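Local coordinates for protein kunitz-type serine protease inhibitor homolog calcicludine (Dendroaspis angusticeps, PDB 5YV7) that probably blocks L-type calcium channels as a mamba-venom toxin built on the Kunitz-type serine protease inhibitor scaffold, at residues A[21-32]-A[47-58]. Sequence-based numbering, arbitrary orientation.
Sequences SSFYFKWTAKKC and FQTIGECRKKCL
C53 swings SG opposite its amide nitrogen (chi1 177°), whereas C32 sets SG opposite its carbonyl carbon (chi1 -69°); the sulfurs meet in a disulfide, C32 SG to C53 SG 2.0 Å with chi3 -88°, that ties the hairpin to the C-terminal helix in this Kunitz (BPTI-type) fold. The example illustrates how a small disulfide-rich protein pins a helix against a two-stranded sheet. Two phenylalanines of strand 20-26 reach the helix at different levels. Over one face of the F23 ring lie I50 N, 3.4 Å above its plane, and I50 CB, a CH-pi contact 3.9 Å from the centroid, while I50 CG1 continues to C32 CB. One helical turn beyond C53, CB of C57 covers a face of the F25 ring at 3.6 Å from its centroid, and L58 crosses F25 at about a right angle, its CD2 touching both CE1 and CZ. C57 SG, disulfide-bonded to C7 SG, also makes an oblique sulfur-aromatic contact with F25, 4.5 Å from the ring centroid. Near the helix start, F23 and F47 form a single antiparallel hydrogen-bonded bridge: F23 N donates to F47 O and F47 N to F23 O, each at 2.8 Å. T49 is the N-cap, its OG1 accepting from E52 N. One water bridges strand and helix, accepting from C32 N at 3.1 Å and R54 NE at 3.2 Å.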
loop_
_atom_site.group_PDB
_atom_site.type_symbol
_atom_site.label_atom_id
_atom_site.label_comp_id
_atom_site.label_asym_id
_atom_site.label_seq_id
_atom_site.Cartn_x
_atom_site.Cartn_y
_atom_site.Cartn_z
ATOM N N SER A 21 -0.266 0.198 11.338
ATOM C CA SER A 21 0.250 1.238 10.466
ATOM C C SER A 21 0.870 0.611 9.234
ATOM O O SER A 21 1.667 -0.327 9.328
ATOM C CB SER A 21 1.265 2.090 11.207
ATOM O OG SER A 21 0.620 2.687 12.315
ATOM N N SER A 22 0.480 1.122 8.077
ATOM C CA SER A 22 0.872 0.543 6.809
ATOM C C SER A 22 1.061 1.666 5.797
ATOM O O SER A 22 0.794 2.840 6.070
ATOM C CB SER A 22 -0.171 -0.481 6.336
ATOM O OG SER A 22 -0.257 -1.587 7.221
ATOM N N PHE A 23 1.523 1.298 4.619
ATOM C CA PHE A 23 1.641 2.228 3.513
ATOM C C PHE A 23 1.015 1.600 2.280
ATOM O O PHE A 23 0.999 0.372 2.129
ATOM C CB PHE A 23 3.098 2.603 3.265
ATOM C CG PHE A 23 3.692 3.420 4.368
ATOM C CD1 PHE A 23 4.265 2.802 5.478
ATOM C CD2 PHE A 23 3.640 4.801 4.324
ATOM C CE1 PHE A 23 4.789 3.548 6.521
ATOM C CE2 PHE A 23 4.167 5.560 5.364
ATOM C CZ PHE A 23 4.744 4.930 6.465
ATOM N N TYR A 24 0.445 2.452 1.432
ATOM C CA TYR A 24 -0.038 2.025 0.130
ATOM C C TYR A 24 0.401 3.047 -0.901
ATOM O O TYR A 24 0.777 4.177 -0.574
ATOM C CB TYR A 24 -1.563 1.852 0.086
ATOM C CG TYR A 24 -2.350 3.129 -0.162
ATOM C CD1 TYR A 24 -2.511 4.082 0.839
ATOM C CD2 TYR A 24 -2.952 3.367 -1.389
ATOM C CE1 TYR A 24 -3.247 5.234 0.621
ATOM C CE2 TYR A 24 -3.687 4.518 -1.616
ATOM C CZ TYR A 24 -3.833 5.449 -0.607
ATOM O OH TYR A 24 -4.563 6.599 -0.829
ATOM N N PHE A 25 0.357 2.629 -2.154
ATOM C CA PHE A 25 0.733 3.474 -3.274
ATOM C C PHE A 25 -0.543 4.047 -3.868
ATOM O O PHE A 25 -1.382 3.303 -4.383
ATOM C CB PHE A 25 1.514 2.673 -4.312
ATOM C CG PHE A 25 2.187 3.516 -5.332
ATOM C CD1 PHE A 25 3.169 4.430 -4.953
ATOM C CD2 PHE A 25 1.849 3.404 -6.674
ATOM C CE1 PHE A 25 3.811 5.225 -5.897
ATOM C CE2 PHE A 25 2.483 4.201 -7.642
ATOM C CZ PHE A 25 3.469 5.115 -7.249
ATOM N N LYS A 26 -0.713 5.359 -3.757
ATOM C CA LYS A 26 -1.765 6.055 -4.491
ATOM C C LYS A 26 -1.190 6.350 -5.867
ATOM O O LYS A 26 -0.488 7.345 -6.061
ATOM C CB LYS A 26 -2.187 7.324 -3.767
ATOM C CG LYS A 26 -3.386 8.019 -4.389
ATOM C CD LYS A 26 -3.939 9.068 -3.449
ATOM C CE LYS A 26 -5.160 9.769 -4.020
ATOM N NZ LYS A 26 -5.421 11.038 -3.263
ATOM N N TRP A 27 -1.467 5.463 -6.832
ATOM C CA TRP A 27 -0.741 5.505 -8.100
ATOM C C TRP A 27 -1.088 6.724 -8.945
ATOM O O TRP A 27 -0.280 7.124 -9.791
ATOM C CB TRP A 27 -0.987 4.226 -8.909
ATOM C CG TRP A 27 -2.286 4.216 -9.671
ATOM C CD1 TRP A 27 -3.516 3.832 -9.197
ATOM C CD2 TRP A 27 -2.487 4.606 -11.029
ATOM N NE1 TRP A 27 -4.463 3.959 -10.178
ATOM C CE2 TRP A 27 -3.863 4.433 -11.314
ATOM C CE3 TRP A 27 -1.641 5.079 -12.038
ATOM C CZ2 TRP A 27 -4.408 4.719 -12.567
ATOM C CZ3 TRP A 27 -2.185 5.363 -13.278
ATOM C CH2 TRP A 27 -3.557 5.182 -13.532
ATOM N N THR A 28 -2.264 7.320 -8.743
ATOM C CA THR A 28 -2.605 8.528 -9.478
ATOM C C THR A 28 -1.819 9.736 -8.996
ATOM O O THR A 28 -1.703 10.715 -9.732
ATOM C CB THR A 28 -4.101 8.812 -9.372
ATOM O OG1 THR A 28 -4.463 8.964 -7.994
ATOM C CG2 THR A 28 -4.896 7.675 -9.998
ATOM N N ALA A 29 -1.278 9.691 -7.784
ATOM C CA ALA A 29 -0.397 10.732 -7.284
ATOM C C ALA A 29 1.054 10.281 -7.249
ATOM O O ALA A 29 1.928 11.074 -6.882
ATOM C CB ALA A 29 -0.842 11.178 -5.881
ATOM N N LYS A 30 1.327 9.025 -7.613
ATOM C CA LYS A 30 2.673 8.453 -7.576
ATOM C C LYS A 30 3.331 8.610 -6.203
ATOM O O LYS A 30 4.543 8.799 -6.105
ATOM C CB LYS A 30 3.562 9.060 -8.667
ATOM C CG LYS A 30 3.007 8.899 -10.072
ATOM C CD LYS A 30 3.972 9.452 -11.119
ATOM C CE LYS A 30 3.402 9.296 -12.518
ATOM N NZ LYS A 30 4.342 9.819 -13.543
ATOM N N LYS A 31 2.558 8.519 -5.122
ATOM C CA LYS A 31 3.124 8.634 -3.785
ATOM C C LYS A 31 2.761 7.437 -2.924
ATOM O O LYS A 31 1.647 6.904 -2.993
ATOM C CB LYS A 31 2.672 9.910 -3.063
ATOM C CG LYS A 31 2.998 11.180 -3.799
ATOM C CD LYS A 31 3.412 12.298 -2.854
ATOM C CE LYS A 31 4.677 12.986 -3.353
ATOM N NZ LYS A 31 4.612 13.216 -4.834
ATOM N N CYS A 32 3.722 7.032 -2.111
ATOM C CA CYS A 32 3.466 6.120 -1.017
ATOM C C CYS A 32 2.841 6.900 0.135
ATOM O O CYS A 32 3.408 7.894 0.592
ATOM C CB CYS A 32 4.771 5.456 -0.603
ATOM S SG CYS A 32 5.351 4.327 -1.867
ATOM N N PHE A 47 2.260 -2.076 2.439
ATOM C CA PHE A 47 3.672 -2.225 2.750
ATOM C C PHE A 47 3.911 -1.840 4.200
ATOM O O PHE A 47 3.229 -0.970 4.752
ATOM C CB PHE A 47 4.518 -1.386 1.788
ATOM C CG PHE A 47 4.129 -1.574 0.365
ATOM C CD1 PHE A 47 4.641 -2.638 -0.368
ATOM C CD2 PHE A 47 3.201 -0.735 -0.230
ATOM C CE1 PHE A 47 4.258 -2.847 -1.672
ATOM C CE2 PHE A 47 2.813 -0.935 -1.532
ATOM C CZ PHE A 47 3.346 -1.996 -2.261
ATOM N N GLN A 48 4.870 -2.523 4.824
ATOM C CA GLN A 48 5.157 -2.248 6.222
ATOM C C GLN A 48 5.954 -0.959 6.396
ATOM O O GLN A 48 5.825 -0.288 7.421
ATOM C CB GLN A 48 5.896 -3.434 6.843
ATOM C CG GLN A 48 6.242 -3.253 8.319
ATOM C CD GLN A 48 5.009 -3.078 9.195
ATOM O OE1 GLN A 48 3.971 -3.693 8.954
ATOM N NE2 GLN A 48 5.120 -2.236 10.217
ATOM N N THR A 49 6.759 -0.584 5.414
ATOM C CA THR A 49 7.550 0.631 5.512
ATOM C C THR A 49 7.376 1.443 4.244
ATOM O O THR A 49 7.124 0.889 3.167
ATOM C CB THR A 49 9.036 0.326 5.712
ATOM O OG1 THR A 49 9.517 -0.418 4.585
ATOM C CG2 THR A 49 9.256 -0.489 6.983
ATOM N N ILE A 50 7.514 2.763 4.377
ATOM C CA ILE A 50 7.465 3.599 3.187
ATOM C C ILE A 50 8.605 3.246 2.231
ATOM O O ILE A 50 8.448 3.330 1.005
ATOM C CB ILE A 50 7.473 5.088 3.571
ATOM C CG1 ILE A 50 6.968 5.918 2.387
ATOM C CG2 ILE A 50 8.864 5.526 4.023
ATOM C CD1 ILE A 50 6.844 7.400 2.660
ATOM N N GLY A 51 9.754 2.813 2.763
ATOM C CA GLY A 51 10.853 2.424 1.895
ATOM C C GLY A 51 10.516 1.230 1.022
ATOM O O GLY A 51 10.806 1.222 -0.181
ATOM N N GLU A 52 9.905 0.200 1.613
ATOM C CA GLU A 52 9.500 -0.955 0.828
ATOM C C GLU A 52 8.498 -0.553 -0.245
ATOM O O GLU A 52 8.565 -1.043 -1.378
ATOM C CB GLU A 52 8.919 -2.036 1.739
ATOM C CG GLU A 52 8.532 -3.310 1.015
ATOM C CD GLU A 52 7.470 -4.136 1.751
ATOM O OE1 GLU A 52 6.874 -5.022 1.097
ATOM O OE2 GLU A 52 7.234 -3.922 2.969
ATOM N N CYS A 53 7.584 0.368 0.084
ATOM C CA CYS A 53 6.643 0.865 -0.916
ATOM C C CYS A 53 7.372 1.582 -2.056
ATOM O O CYS A 53 7.084 1.352 -3.237
ATOM C CB CYS A 53 5.619 1.789 -0.259
ATOM S SG CYS A 53 4.451 2.548 -1.425
ATOM N N ARG A 54 8.329 2.449 -1.723
ATOM C CA ARG A 54 9.047 3.175 -2.765
ATOM C C ARG A 54 9.894 2.237 -3.607
ATOM O O ARG A 54 10.022 2.429 -4.821
ATOM C CB ARG A 54 9.912 4.265 -2.146
ATOM C CG ARG A 54 9.104 5.452 -1.707
ATOM C CD ARG A 54 9.822 6.224 -0.654
ATOM N NE ARG A 54 9.219 7.532 -0.480
ATOM C CZ ARG A 54 9.503 8.346 0.532
ATOM N NH1 ARG A 54 10.380 7.983 1.461
ATOM N NH2 ARG A 54 8.911 9.524 0.613
ATOM N N LYS A 55 10.474 1.216 -2.981
ATOM C CA LYS A 55 11.285 0.266 -3.727
ATOM C C LYS A 55 10.443 -0.461 -4.764
ATOM O O LYS A 55 10.810 -0.530 -5.943
ATOM C CB LYS A 55 11.947 -0.723 -2.770
ATOM C CG LYS A 55 12.740 -1.818 -3.467
ATOM C CD LYS A 55 13.748 -2.453 -2.520
ATOM C CE LYS A 55 13.616 -3.964 -2.491
ATOM N NZ LYS A 55 14.928 -4.638 -2.267
ATOM N N LYS A 56 9.284 -0.975 -4.350
ATOM C CA LYS A 56 8.492 -1.815 -5.237
ATOM C C LYS A 56 7.679 -0.990 -6.227
ATOM O O LYS A 56 7.600 -1.342 -7.405
ATOM C CB LYS A 56 7.577 -2.727 -4.413
ATOM C CG LYS A 56 8.342 -3.764 -3.597
ATOM C CD LYS A 56 7.470 -4.939 -3.204
ATOM C CE LYS A 56 7.901 -5.551 -1.867
ATOM N NZ LYS A 56 6.863 -6.477 -1.313
ATOM N N CYS A 57 7.081 0.110 -5.782
ATOM C CA CYS A 57 6.147 0.844 -6.626
ATOM C C CYS A 57 6.817 1.934 -7.450
ATOM O O CYS A 57 6.326 2.261 -8.538
ATOM C CB CYS A 57 5.035 1.455 -5.767
ATOM S SG CYS A 57 4.051 0.194 -4.939
ATOM N N LEU A 58 7.911 2.520 -6.957
ATOM C CA LEU A 58 8.633 3.509 -7.737
ATOM C C LEU A 58 9.900 2.954 -8.373
ATOM O O LEU A 58 10.423 3.565 -9.307
ATOM C CB LEU A 58 8.977 4.724 -6.863
ATOM C CG LEU A 58 7.763 5.554 -6.436
ATOM C CD1 LEU A 58 8.157 6.650 -5.450
ATOM C CD2 LEU A 58 7.073 6.151 -7.635
HETATM O O HOH W 1 6.545 8.348 -1.987
#